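Local coordinates for protein acetyl xylan esterase (Metagenome, PDB 6XYC) that hydrolyses acetyl and feruloyl esters on complex natural xylans, as a bifunctional carbohydrate esterase of the alpha/beta-hydrolase fold, at residues A[189-192]-A[198-201]; A[192-197]-A[203-208]; A[85-90]-A[123-128]; A[171-176]-A[238-243]; A[78-83]-A[91-96]. All coordinates share one frame; numbering follows the deposited sequence.

Two pairs of neighbouring contacts and a fifth that encloses one pair along the chain emerge from the distances between centres. Interactions 3 and 5 lie 6 Å apart, share helix 89-103 and alternate along the chain, so the loop after strand 73-77 is pinned both to that helix and to helix 122-131. Interactions 1 and 2 lie 5 Å apart, share V192 and helix 189-193, and are nested inside the loop closed by interaction 4, which joins the loop after strand 164-168 to helix 236-248. W87 of interaction 3 joins the pairs by bonding to backbone of interaction 2. Through P189 and E190, and through P171, interactions 1 and 4 reach the probable active-site pocket.

Interaction 1: A[189-192]-A[198-201]; sequences PEAV and DPRE. With AES (4-(2-aminoethyl)benzenesulfonyl fluoride), chain B.
P199 sets its ring against E190 and A191, closing a turn of the excursion that leaves the alpha/beta-hydrolase sheet after strand 164-168 and returns at strand 222-227. The pyrrolidine meets helix 189-193 through two carbons. CD lies 3.8 Å from A191 CB, and CG lies 4.0 Å from E190 CG. The side chains of E190 and P199 cross at about a right angle, and the proline meets the glutamate at CG, on its aliphatic part.

That shaft is kinked. With chi1 at 55°, E190 CG is tucked between the backbone N and the carbonyl carbon, and a further bend at chi2 carries the carboxylate off toward the ligand. There OE2 accepts a hydrogen bond from the amine of the bound 4-(2-aminoethyl)benzenesulfonyl fluoride, with OE2 and N8 2.6 Å apart, while OE1 is held by N184 ND2. E190 thus has one oxygen on the ligand and one on the protein, which would limit its rotation. P189 flanks the same ligand arm, its CG 3.3 Å from C7. The ligand is also hydrogen-bonded to A49 N, S122 N and H262 NE2.

On the other side of the contact the turn bearing P199 contains an Asx turn, defined by R200 N donating to D198 OD1 at 3.0 Å from above the carboxylate plane. R200 also grips D198 side-on in a salt bridge, with NH2 2.9 Å from OD2. The second donor to D198 OD1 is R200 NE, at 3.1 Å and 176°, which uses the syn lone pair of an oxygen lying in the guanidinium plane.

Interaction 2: A[192-197]-A[203-208]; sequences VLIGKK and PDWVKL
I194 and K197 close on the indole of W205, packing the end of helix 189-193 against helix 203-208; both belong to the excursion between strands 164-168 and 222-227 of the alpha/beta-hydrolase sheet. I194 is the first residue to leave helical geometry after helix 189-193, and its CA lies 6.5 Å from that of W205. Its chi1 of 62° places CG1 between the backbone N and the carbonyl carbon, with CG2 beside the N. Both branches then reach the tryptophan: CG2 is 3.9 Å from W205 CE3, and CD1 is 3.9 Å from W205 CB. The two side chains run antiparallel, overlapping lengthwise and not meeting end-on.

K197 takes a different route. Its chain is extended as far as CE, with CD running 3.8 Å from W205 NE1, and then bends at chi4 (87°). The bend turns NZ back to I194 O, where it forms a 2.8 Å hydrogen bond at a C=O...N angle of 155°. That carbonyl oxygen sits 4.3 Å above the indole plane, over its centre. NZ itself lies 3.7 Å from W205 NE1 and approaches the ring obliquely. The ammonium is therefore anchored by the backbone while lying close to the indole, and the bond probably helps to fix the loop 194-197.

Around the contact, W205 also rests on L144 of strand 144-147, and L208 on both strands of the hairpin 138-147. V206 packs on M174 and A175, and L193 O receives W87 N from the loop leading into helix 89-103.

Interaction 3: A[85-90]-A[123-128]; sequences AIWPAQ and GGHLSA
W87 reaches across to H125 and L126 of helix 122-131, the helix that follows the probable nucleophile elbow around S121. The far rim of its six-membered ring does the touching. CH2 is 3.7 Å from H125 CE1, and CZ3 is 3.8 Å from L126 CD2, which comes in at the indole edge near its plane. The indole and imidazole come from opposite directions with centroids 5.5 Å apart and planes at 57°, an oblique pairing. L126 CD2 also meets Q90 CB at 3.9 Å, so one methyl is wedged between the tryptophan rim and the start of helix 89-103.

Torsions and second-shell bonds set these groups. At W87, chi1 of -167° swings CG away from the backbone N and sends the ring toward helix 122-131, while P88, joined by a cis peptide, lays its CB over one indole face. W87 NE1 bonds to L208 O. Q90 folds back at chi2, and its NE2 donates to A85 O at 2.8 Å and 162°, and also to R80 O, tying the loop to the helix. F129 packs edge-to-face with W87.

Across the contact only carbon meets carbon, whereas W87 NE1, Q90 NE2 and H125 NE2 each donate to backbone oxygens. The partner of H125 NE2 is I209 O, and since a carbonyl can only accept, that nitrogen carries the hydrogen.

Interaction 4: A[171-176]-A[238-243]; sequences PVDMAH and SVNLKN
V172 and D173 run alongside helix 236-248 in reverse order to L241 and N240, with CA atoms 7.3 Å apart for V172 and L241 and 7.7 Å for D173 and N240. The two pairs divide the contact into an apolar and a polar half.

In the apolar half, V172 CG2 rests 4.0 Å from L241 CB and 4.1 Å from L241 CD2. The side chains cross at about a right angle, and the valine touches through CG2. P171, next to V172, lines the pocket of the bound inhibitor.

D173 carries the polar half. Its carboxylate is extended away from the backbone N (chi1 -177°) and presents OD2 to two donors. N240 ND2 approaches nearly head-on to the C-O bond at 3.2 Å, with a bent N-H...O angle of 141°, and the oxygen is tilted out of the N240 amide plane; the two flat groups are far from coplanar. H176 ND1 makes the shorter, straighter bond, 2.7 Å at 164°, on the syn side of OD2 and with the oxygen in the imidazole plane. A175 CB lies over one face of that ring. This His-carboxylate bond braces the turn 173-176, and the negative charge of D173 would tend to stabilise a proton on ND1. Q237 OE1 also accepts from both V172 N and D173 N, binding the loop backbone to the start of the helix.

The helix lies against the parallel strands of the mixed alpha/beta-hydrolase sheet: L241 packs on I222 and I224 of strand 222-227, S238 and K242 touch F254 of strand 252-257, and V172 and L241 both meet D167 of strand 164-168.

Interaction 5: A[78-83]-A[91-96]; sequences NHRSSM and IQDVKA
R80 wraps round the carboxylate of D93, and nearly every atom of its side chain meets it. CB lies 3.3 Å from D93 OD2, CG follows at 3.5 Å from the same oxygen, and CD stays near it too. At chi3 (-71°) the chain bends, turning the NE-NH2 edge of the guanidinium to the carboxylate. NE is then 3.1 Å from D93 OD2, an oxygen near the guanidinium plane that offers its syn lone pair, and 3.2 Å from D93 OD1. CZ lies nearest D93 OD1, and NH2 reaches that oxygen at 2.9 Å, from above the carboxylate plane. This is a side-on, two-nitrogen salt bridge, but a twisted one, since guanidinium and carboxylate planes stand 41° apart. At the tip NH2 also donates to a water 3.1 Å away, which in turn donates to Q92 OE1.

R80 N adds a bond to D93 OD2 at 2.8 Å and 162°, so that oxygen receives two donors from one residue, while OD1 is additionally bonded by H25 NE2. So many donors round a buried carboxylate would be expected to keep it ionised. H79 ND1 donates to R80 O from above the carbonyl plane.

The contact ties the loop after strand 73-77 to helix 89-103. H79 packs on Q90 of that helix and on L126 of helix 122-131, so the loop lies between the two helices, which also meet directly through V94 and L126.

Interaction 1: A[189-192]-A[198-201]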
# COMPACT_ATOMS: atom_id res chain seq x y z
N PRO A 189 -3.00 16.83 5.15
CA PRO A 189 -3.75 15.57 5.00
C PRO A 189 -3.62 14.61 6.17
O PRO A 189 -4.60 13.94 6.52
CB PRO A 189 -3.18 14.97 3.70
CG PRO A 189 -2.75 16.20 2.90
CD PRO A 189 -2.18 17.14 3.96
N GLU A 190 -2.44 14.51 6.79
CA GLU A 190 -2.30 13.62 7.93
C GLU A 190 -3.11 14.11 9.12
O GLU A 190 -3.56 13.30 9.94
CB GLU A 190 -0.83 13.45 8.33
CG GLU A 190 -0.11 14.74 8.60
CD GLU A 190 0.75 15.17 7.43
OE1 GLU A 190 1.97 15.34 7.60
OE2 GLU A 190 0.19 15.34 6.33
N ALA A 191 -3.29 15.43 9.24
CA ALA A 191 -4.16 15.97 10.29
C ALA A 191 -5.59 15.47 10.11
O ALA A 191 -6.24 15.07 11.08
CB ALA A 191 -4.12 17.50 10.28
N VAL A 192 -6.08 15.46 8.87
CA VAL A 192 -7.41 14.93 8.60
C VAL A 192 -7.48 13.45 8.94
O VAL A 192 -8.47 12.97 9.51
CB VAL A 192 -7.78 15.19 7.12
CG1 VAL A 192 -9.15 14.60 6.80
CG2 VAL A 192 -7.75 16.68 6.82
N ASP A 198 -3.97 18.61 15.43
CA ASP A 198 -2.67 19.15 15.04
C ASP A 198 -1.61 18.08 15.26
O ASP A 198 -1.32 17.73 16.41
CB ASP A 198 -2.35 20.40 15.85
CG ASP A 198 -1.06 21.08 15.41
OD1 ASP A 198 -0.32 20.50 14.59
OD2 ASP A 198 -0.78 22.20 15.90
N PRO A 199 -1.01 17.52 14.20
CA PRO A 199 0.02 16.50 14.41
C PRO A 199 1.12 16.94 15.37
O PRO A 199 1.70 16.11 16.07
CB PRO A 199 0.56 16.24 13.00
CG PRO A 199 -0.59 16.59 12.09
CD PRO A 199 -1.24 17.79 12.76
N ARG A 200 1.41 18.25 15.42
CA ARG A 200 2.44 18.75 16.32
C ARG A 200 2.06 18.59 17.78
O ARG A 200 2.93 18.66 18.65
CB ARG A 200 2.74 20.22 16.02
CG ARG A 200 3.33 20.47 14.66
CD ARG A 200 3.35 21.96 14.35
NE ARG A 200 2.01 22.54 14.41
CZ ARG A 200 1.76 23.85 14.37
NH1 ARG A 200 2.76 24.72 14.28
NH2 ARG A 200 0.51 24.29 14.43
N GLU A 201 0.78 18.36 18.07
CA GLU A 201 0.32 18.17 19.44
C GLU A 201 -0.05 16.73 19.74
O GLU A 201 -0.55 16.45 20.84
CB GLU A 201 -0.90 19.06 19.73
CG GLU A 201 -0.64 20.54 19.59
CD GLU A 201 -1.92 21.35 19.50
OE1 GLU A 201 -3.00 20.80 19.80
OE2 GLU A 201 -1.84 22.54 19.12
C3 AES B . 0.47 14.64 0.30
C2 AES B . 0.45 13.70 -0.68
C1 AES B . 0.38 12.39 -0.35
S AES B . 0.32 11.25 -1.66
O1S AES B . -0.93 10.45 -1.58
O2S AES B . 0.10 11.98 -2.91
C6 AES B . 0.33 11.97 0.94
C5 AES B . 0.35 12.92 1.94
C4 AES B . 0.41 14.26 1.62
C7 AES B . 0.45 15.35 2.74
C8 AES B . 1.63 15.08 3.71
N8 AES B . 1.82 16.27 4.47

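Interaction 2: A[192-197]-A[203-208]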
# COMPACT_ATOMS: atom_id res chain seq x y z
N VAL A 192 -6.08 15.46 8.87
CA VAL A 192 -7.41 14.93 8.60
C VAL A 192 -7.48 13.45 8.94
O VAL A 192 -8.47 12.97 9.51
CB VAL A 192 -7.78 15.19 7.12
CG1 VAL A 192 -9.15 14.60 6.80
CG2 VAL A 192 -7.75 16.68 6.82
N LEU A 193 -6.42 12.71 8.61
CA LEU A 193 -6.40 11.28 8.86
C LEU A 193 -6.56 10.97 10.35
O LEU A 193 -7.16 9.94 10.70
CB LEU A 193 -5.08 10.68 8.35
CG LEU A 193 -4.83 9.18 8.44
CD1 LEU A 193 -5.84 8.42 7.60
CD2 LEU A 193 -3.41 8.86 7.99
N ILE A 194 -6.05 11.82 11.23
CA ILE A 194 -6.09 11.56 12.66
C ILE A 194 -7.24 12.31 13.34
O ILE A 194 -7.23 12.47 14.56
CB ILE A 194 -4.75 11.87 13.34
CG1 ILE A 194 -4.36 13.34 13.21
CG2 ILE A 194 -3.65 10.99 12.76
CD1 ILE A 194 -3.14 13.72 14.03
N GLY A 195 -8.23 12.75 12.58
CA GLY A 195 -9.38 13.43 13.15
C GLY A 195 -9.29 14.93 13.19
O GLY A 195 -9.89 15.55 14.07
N LYS A 196 -8.54 15.55 12.26
CA LYS A 196 -8.33 17.01 12.23
C LYS A 196 -7.77 17.53 13.55
O LYS A 196 -8.21 18.55 14.08
CB LYS A 196 -9.63 17.72 11.84
CG LYS A 196 -10.15 17.28 10.48
CD LYS A 196 -11.36 18.07 10.05
CE LYS A 196 -12.57 17.17 9.90
NZ LYS A 196 -12.42 16.19 8.79
N LYS A 197 -6.82 16.78 14.11
CA LYS A 197 -5.97 17.25 15.20
C LYS A 197 -4.67 17.79 14.63
O LYS A 197 -4.29 17.49 13.50
CB LYS A 197 -5.69 16.11 16.18
CG LYS A 197 -6.94 15.45 16.78
CD LYS A 197 -6.57 14.20 17.59
CE LYS A 197 -7.79 13.45 18.08
NZ LYS A 197 -8.31 12.47 17.10
N PRO A 203 1.71 13.31 19.47
CA PRO A 203 2.79 12.35 19.21
C PRO A 203 2.32 10.91 19.15
O PRO A 203 2.91 10.09 18.43
CB PRO A 203 3.77 12.57 20.37
CG PRO A 203 3.29 13.79 21.11
CD PRO A 203 1.84 13.97 20.78
N ASP A 204 1.26 10.55 19.89
CA ASP A 204 0.77 9.18 19.85
C ASP A 204 0.08 8.88 18.53
O ASP A 204 0.31 7.82 17.93
CB ASP A 204 -0.18 8.94 21.03
CG ASP A 204 0.54 9.00 22.37
OD1 ASP A 204 1.67 8.50 22.46
OD2 ASP A 204 -0.05 9.56 23.32
N TRP A 205 -0.76 9.79 18.04
CA TRP A 205 -1.38 9.61 16.74
C TRP A 205 -0.33 9.55 15.64
O TRP A 205 -0.37 8.69 14.76
CB TRP A 205 -2.39 10.73 16.47
CG TRP A 205 -3.72 10.50 17.11
CD1 TRP A 205 -4.22 11.11 18.22
CD2 TRP A 205 -4.73 9.58 16.67
NE1 TRP A 205 -5.48 10.63 18.50
CE2 TRP A 205 -5.82 9.69 17.56
CE3 TRP A 205 -4.83 8.68 15.61
CZ2 TRP A 205 -6.98 8.94 17.43
CZ3 TRP A 205 -5.98 7.93 15.48
CH2 TRP A 205 -7.04 8.06 16.38
N VAL A 206 0.64 10.47 15.69
CA VAL A 206 1.66 10.51 14.64
C VAL A 206 2.45 9.22 14.62
O VAL A 206 2.80 8.70 13.55
CB VAL A 206 2.58 11.73 14.83
CG1 VAL A 206 3.78 11.64 13.89
CG2 VAL A 206 1.82 13.02 14.59
N LYS A 207 2.75 8.66 15.80
CA LYS A 207 3.48 7.40 15.83
C LYS A 207 2.66 6.28 15.20
O LYS A 207 3.20 5.44 14.47
CB LYS A 207 3.86 7.02 17.27
CG LYS A 207 4.74 5.78 17.34
CD LYS A 207 5.03 5.34 18.77
CE LYS A 207 6.10 4.24 18.77
NZ LYS A 207 6.24 3.55 20.07
N LEU A 208 1.35 6.25 15.47
CA LEU A 208 0.51 5.13 15.06
C LEU A 208 0.05 5.22 13.61
O LEU A 208 -0.54 4.25 13.11
CB LEU A 208 -0.71 5.03 15.97
CG LEU A 208 -0.41 4.67 17.43
CD1 LEU A 208 -1.67 4.60 18.25
CD2 LEU A 208 0.36 3.33 17.49

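Interaction 3: A[85-90]-A[123-128]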
# COMPACT_ATOMS: atom_id res chain seq x y z
N ALA A 85 -13.94 8.55 7.51
CA ALA A 85 -13.57 7.67 8.61
C ALA A 85 -12.11 7.94 8.94
O ALA A 85 -11.27 7.96 8.03
CB ALA A 85 -13.76 6.20 8.24
N ILE A 86 -11.80 8.13 10.22
CA ILE A 86 -10.42 8.47 10.58
C ILE A 86 -9.64 7.18 10.82
O ILE A 86 -10.21 6.09 10.89
CB ILE A 86 -10.35 9.41 11.80
CG1 ILE A 86 -10.88 8.75 13.07
CG2 ILE A 86 -11.12 10.70 11.51
CD1 ILE A 86 -10.46 9.46 14.33
N TRP A 87 -8.32 7.31 10.90
CA TRP A 87 -7.45 6.19 11.21
C TRP A 87 -7.99 5.44 12.43
O TRP A 87 -8.41 6.07 13.40
CB TRP A 87 -6.04 6.72 11.48
CG TRP A 87 -4.93 5.73 11.52
CD1 TRP A 87 -4.21 5.36 12.62
CD2 TRP A 87 -4.36 5.03 10.42
NE1 TRP A 87 -3.24 4.46 12.27
CE2 TRP A 87 -3.31 4.23 10.92
CE3 TRP A 87 -4.64 4.99 9.05
CZ2 TRP A 87 -2.54 3.40 10.11
CZ3 TRP A 87 -3.87 4.16 8.24
CH2 TRP A 87 -2.84 3.37 8.77
N PRO A 88 -7.96 4.10 12.43
CA PRO A 88 -7.32 3.20 11.45
C PRO A 88 -8.23 2.60 10.37
O PRO A 88 -7.95 1.51 9.88
CB PRO A 88 -6.80 2.07 12.33
CG PRO A 88 -7.90 1.96 13.42
CD PRO A 88 -8.48 3.36 13.60
N ALA A 89 -9.30 3.31 10.01
CA ALA A 89 -10.21 2.79 8.99
C ALA A 89 -9.45 2.33 7.75
O ALA A 89 -9.72 1.25 7.21
CB ALA A 89 -11.25 3.85 8.62
N GLN A 90 -8.48 3.13 7.31
CA GLN A 90 -7.85 2.88 6.02
C GLN A 90 -7.03 1.59 6.01
O GLN A 90 -7.05 0.85 5.02
CB GLN A 90 -6.99 4.08 5.64
CG GLN A 90 -7.77 5.33 5.25
CD GLN A 90 -8.40 6.03 6.44
OE1 GLN A 90 -7.90 5.94 7.56
NE2 GLN A 90 -9.50 6.73 6.20
N GLY A 123 -0.98 5.42 -0.92
CA GLY A 123 -1.08 3.99 -1.15
C GLY A 123 0.21 3.26 -0.83
O GLY A 123 0.18 2.09 -0.43
N GLY A 124 1.35 3.91 -1.02
CA GLY A 124 2.61 3.35 -0.56
C GLY A 124 2.70 3.33 0.95
O GLY A 124 3.28 2.40 1.52
N HIS A 125 2.13 4.34 1.61
CA HIS A 125 2.03 4.34 3.06
C HIS A 125 1.22 3.14 3.56
O HIS A 125 1.64 2.43 4.48
CB HIS A 125 1.40 5.65 3.51
CG HIS A 125 0.81 5.62 4.89
ND1 HIS A 125 -0.49 5.26 5.14
CD2 HIS A 125 1.35 5.95 6.09
CE1 HIS A 125 -0.72 5.34 6.44
NE2 HIS A 125 0.38 5.75 7.04
N LEU A 126 0.06 2.90 2.95
CA LEU A 126 -0.77 1.78 3.38
C LEU A 126 -0.10 0.44 3.07
O LEU A 126 -0.19 -0.50 3.87
CB LEU A 126 -2.14 1.88 2.70
CG LEU A 126 -2.96 3.09 3.16
CD1 LEU A 126 -4.19 3.32 2.31
CD2 LEU A 126 -3.35 2.93 4.64
N SER A 127 0.58 0.35 1.93
CA SER A 127 1.31 -0.87 1.60
C SER A 127 2.41 -1.14 2.61
O SER A 127 2.55 -2.26 3.12
CB SER A 127 1.89 -0.76 0.18
OG SER A 127 0.86 -0.72 -0.78
N ALA A 128 3.21 -0.12 2.92
CA ALA A 128 4.25 -0.28 3.94
C ALA A 128 3.64 -0.61 5.29
O ALA A 128 4.21 -1.41 6.06
CB ALA A 128 5.10 0.99 4.03

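Interaction 4: A[171-176]-A[238-243]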
# COMPACT_ATOMS: atom_id res chain seq x y z
N PRO A 171 4.48 8.60 2.18
CA PRO A 171 4.71 9.30 3.45
C PRO A 171 4.63 8.30 4.60
O PRO A 171 3.55 7.76 4.89
CB PRO A 171 3.59 10.33 3.50
CG PRO A 171 2.46 9.68 2.77
CD PRO A 171 3.09 8.84 1.68
N VAL A 172 5.75 8.06 5.26
CA VAL A 172 5.83 6.94 6.19
C VAL A 172 6.36 7.36 7.56
O VAL A 172 6.42 6.54 8.49
CB VAL A 172 6.72 5.82 5.62
CG1 VAL A 172 6.14 5.25 4.34
CG2 VAL A 172 8.15 6.34 5.36
N ASP A 173 6.75 8.63 7.70
CA ASP A 173 7.44 9.14 8.88
C ASP A 173 6.87 10.54 9.15
O ASP A 173 7.51 11.57 8.91
CB ASP A 173 8.96 9.16 8.66
CG ASP A 173 9.73 9.61 9.88
OD1 ASP A 173 9.19 9.56 11.01
OD2 ASP A 173 10.90 10.02 9.72
N MET A 174 5.64 10.59 9.65
CA MET A 174 4.95 11.87 9.77
C MET A 174 5.49 12.72 10.90
O MET A 174 5.16 13.92 10.96
CB MET A 174 3.45 11.63 9.95
CG MET A 174 2.66 11.76 8.66
SD MET A 174 3.20 10.65 7.34
CE MET A 174 2.53 9.09 7.90
N ALA A 175 6.33 12.17 11.78
CA ALA A 175 7.04 13.00 12.75
C ALA A 175 8.03 13.93 12.07
O ALA A 175 8.44 14.94 12.66
CB ALA A 175 7.77 12.11 13.76
N HIS A 176 8.41 13.64 10.83
CA HIS A 176 9.47 14.37 10.14
C HIS A 176 9.04 14.75 8.73
O HIS A 176 9.80 14.60 7.77
CB HIS A 176 10.75 13.55 10.09
CG HIS A 176 11.21 13.05 11.42
ND1 HIS A 176 11.47 11.73 11.67
CD2 HIS A 176 11.44 13.71 12.58
CE1 HIS A 176 11.84 11.58 12.93
NE2 HIS A 176 11.84 12.78 13.51
N SER A 238 11.74 8.35 2.36
CA SER A 238 12.23 7.04 1.96
C SER A 238 13.67 6.79 2.40
O SER A 238 14.02 5.64 2.72
CB SER A 238 12.11 6.89 0.44
OG SER A 238 10.75 6.82 0.05
N VAL A 239 14.51 7.82 2.43
CA VAL A 239 15.83 7.69 3.04
C VAL A 239 15.68 7.18 4.47
O VAL A 239 16.35 6.23 4.89
CB VAL A 239 16.58 9.03 3.00
CG1 VAL A 239 17.84 8.95 3.83
CG2 VAL A 239 16.89 9.43 1.56
N ASN A 240 14.77 7.80 5.23
CA ASN A 240 14.58 7.41 6.62
C ASN A 240 14.07 5.98 6.73
O ASN A 240 14.52 5.22 7.59
CB ASN A 240 13.61 8.39 7.29
CG ASN A 240 14.19 9.78 7.43
OD1 ASN A 240 15.38 10.00 7.21
ND2 ASN A 240 13.34 10.74 7.80
N LEU A 241 13.12 5.59 5.87
CA LEU A 241 12.60 4.23 5.93
C LEU A 241 13.70 3.21 5.66
O LEU A 241 13.79 2.19 6.36
CB LEU A 241 11.45 4.06 4.93
CG LEU A 241 10.66 2.75 5.04
CD1 LEU A 241 10.08 2.58 6.44
CD2 LEU A 241 9.55 2.71 4.00
N LYS A 242 14.53 3.46 4.65
CA LYS A 242 15.64 2.55 4.35
C LYS A 242 16.59 2.45 5.54
O LYS A 242 17.03 1.35 5.90
CB LYS A 242 16.38 3.04 3.11
CG LYS A 242 17.75 2.44 2.89
CD LYS A 242 17.66 1.00 2.44
CE LYS A 242 19.02 0.51 1.97
NZ LYS A 242 19.19 -0.96 2.14
N ASN A 243 16.91 3.58 6.17
CA ASN A 243 17.79 3.56 7.33
C ASN A 243 17.21 2.70 8.45
O ASN A 243 17.94 1.96 9.11
CB ASN A 243 18.05 4.99 7.82
CG ASN A 243 18.89 5.03 9.09
OD1 ASN A 243 18.38 4.88 10.20
ND2 ASN A 243 20.18 5.26 8.92

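Interaction 5: A[78-83]-A[91-96]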
# COMPACT_ATOMS: atom_id res chain seq x y z
N ASN A 78 -10.19 0.00 -3.41
CA ASN A 78 -10.58 1.25 -2.77
C ASN A 78 -10.39 1.14 -1.26
O ASN A 78 -10.36 0.05 -0.69
CB ASN A 78 -12.04 1.59 -3.09
CG ASN A 78 -12.23 2.11 -4.49
OD1 ASN A 78 -11.29 2.55 -5.15
ND2 ASN A 78 -13.47 2.06 -4.96
N HIS A 79 -10.23 2.29 -0.61
CA HIS A 79 -10.30 2.40 0.84
C HIS A 79 -11.13 3.63 1.17
O HIS A 79 -11.37 4.48 0.31
CB HIS A 79 -8.91 2.48 1.49
CG HIS A 79 -8.14 3.71 1.12
ND1 HIS A 79 -8.46 4.96 1.61
CD2 HIS A 79 -7.07 3.88 0.31
CE1 HIS A 79 -7.61 5.85 1.12
NE2 HIS A 79 -6.76 5.22 0.33
N ARG A 80 -11.60 3.71 2.41
CA ARG A 80 -12.45 4.82 2.80
C ARG A 80 -11.64 6.11 2.87
O ARG A 80 -10.44 6.11 3.16
CB ARG A 80 -13.11 4.55 4.15
CG ARG A 80 -14.36 3.69 4.07
CD ARG A 80 -14.83 3.31 5.46
NE ARG A 80 -13.94 2.35 6.09
CZ ARG A 80 -14.01 1.99 7.37
NH1 ARG A 80 -14.94 2.50 8.16
NH2 ARG A 80 -13.14 1.10 7.85
N SER A 81 -12.32 7.22 2.59
CA SER A 81 -11.68 8.53 2.66
C SER A 81 -11.42 8.93 4.11
O SER A 81 -12.20 8.63 5.01
CB SER A 81 -12.58 9.58 1.99
OG SER A 81 -12.12 10.90 2.25
N SER A 82 -10.28 9.60 4.32
CA SER A 82 -10.01 10.17 5.64
C SER A 82 -11.12 11.11 6.07
O SER A 82 -11.29 11.33 7.28
CB SER A 82 -8.67 10.91 5.63
OG SER A 82 -8.71 12.02 4.75
N MET A 83 -11.87 11.68 5.13
CA MET A 83 -12.94 12.60 5.47
C MET A 83 -14.22 11.90 5.91
O MET A 83 -15.10 12.55 6.48
CB MET A 83 -13.24 13.52 4.28
CG MET A 83 -12.09 14.46 3.94
SD MET A 83 -12.41 15.39 2.44
CE MET A 83 -12.31 14.08 1.23
N ILE A 91 -6.30 1.31 7.10
CA ILE A 91 -5.55 0.06 7.12
C ILE A 91 -6.46 -1.13 7.39
O ILE A 91 -6.22 -2.23 6.89
CB ILE A 91 -4.39 0.15 8.14
CG1 ILE A 91 -3.51 -1.09 8.05
CG2 ILE A 91 -4.92 0.33 9.55
CD1 ILE A 91 -2.92 -1.35 6.66
N GLN A 92 -7.54 -0.93 8.16
CA GLN A 92 -8.53 -1.99 8.31
C GLN A 92 -9.16 -2.34 6.97
O GLN A 92 -9.46 -3.51 6.70
CB GLN A 92 -9.62 -1.57 9.31
CG GLN A 92 -9.18 -1.61 10.76
CD GLN A 92 -10.35 -1.46 11.70
OE1 GLN A 92 -11.51 -1.54 11.29
NE2 GLN A 92 -10.06 -1.25 12.98
N ASP A 93 -9.38 -1.34 6.12
CA ASP A 93 -9.89 -1.61 4.78
C ASP A 93 -8.91 -2.46 3.99
O ASP A 93 -9.30 -3.47 3.38
CB ASP A 93 -10.16 -0.29 4.06
CG ASP A 93 -11.35 0.45 4.63
OD1 ASP A 93 -12.12 -0.15 5.41
OD2 ASP A 93 -11.53 1.65 4.31
N VAL A 94 -7.64 -2.08 3.99
CA VAL A 94 -6.62 -2.84 3.28
C VAL A 94 -6.58 -4.28 3.79
O VAL A 94 -6.56 -5.23 3.01
CB VAL A 94 -5.24 -2.16 3.41
CG1 VAL A 94 -4.17 -3.03 2.77
CG2 VAL A 94 -5.27 -0.78 2.80
N LYS A 95 -6.58 -4.45 5.12
CA LYS A 95 -6.52 -5.80 5.68
C LYS A 95 -7.71 -6.63 5.24
O LYS A 95 -7.57 -7.81 4.90
CB LYS A 95 -6.44 -5.71 7.21
CG LYS A 95 -5.21 -4.98 7.73
CD LYS A 95 -3.98 -5.87 7.78
CE LYS A 95 -2.76 -5.11 8.28
NZ LYS A 95 -1.66 -6.00 8.75
N ALA A 96 -8.90 -6.02 5.20
CA ALA A 96 -10.09 -6.74 4.77
C ALA A 96 -9.97 -7.14 3.30
O ALA A 96 -10.38 -8.24 2.91
CB ALA A 96 -11.34 -5.89 4.99
O HOH W 1 -13.07 0.55 10.85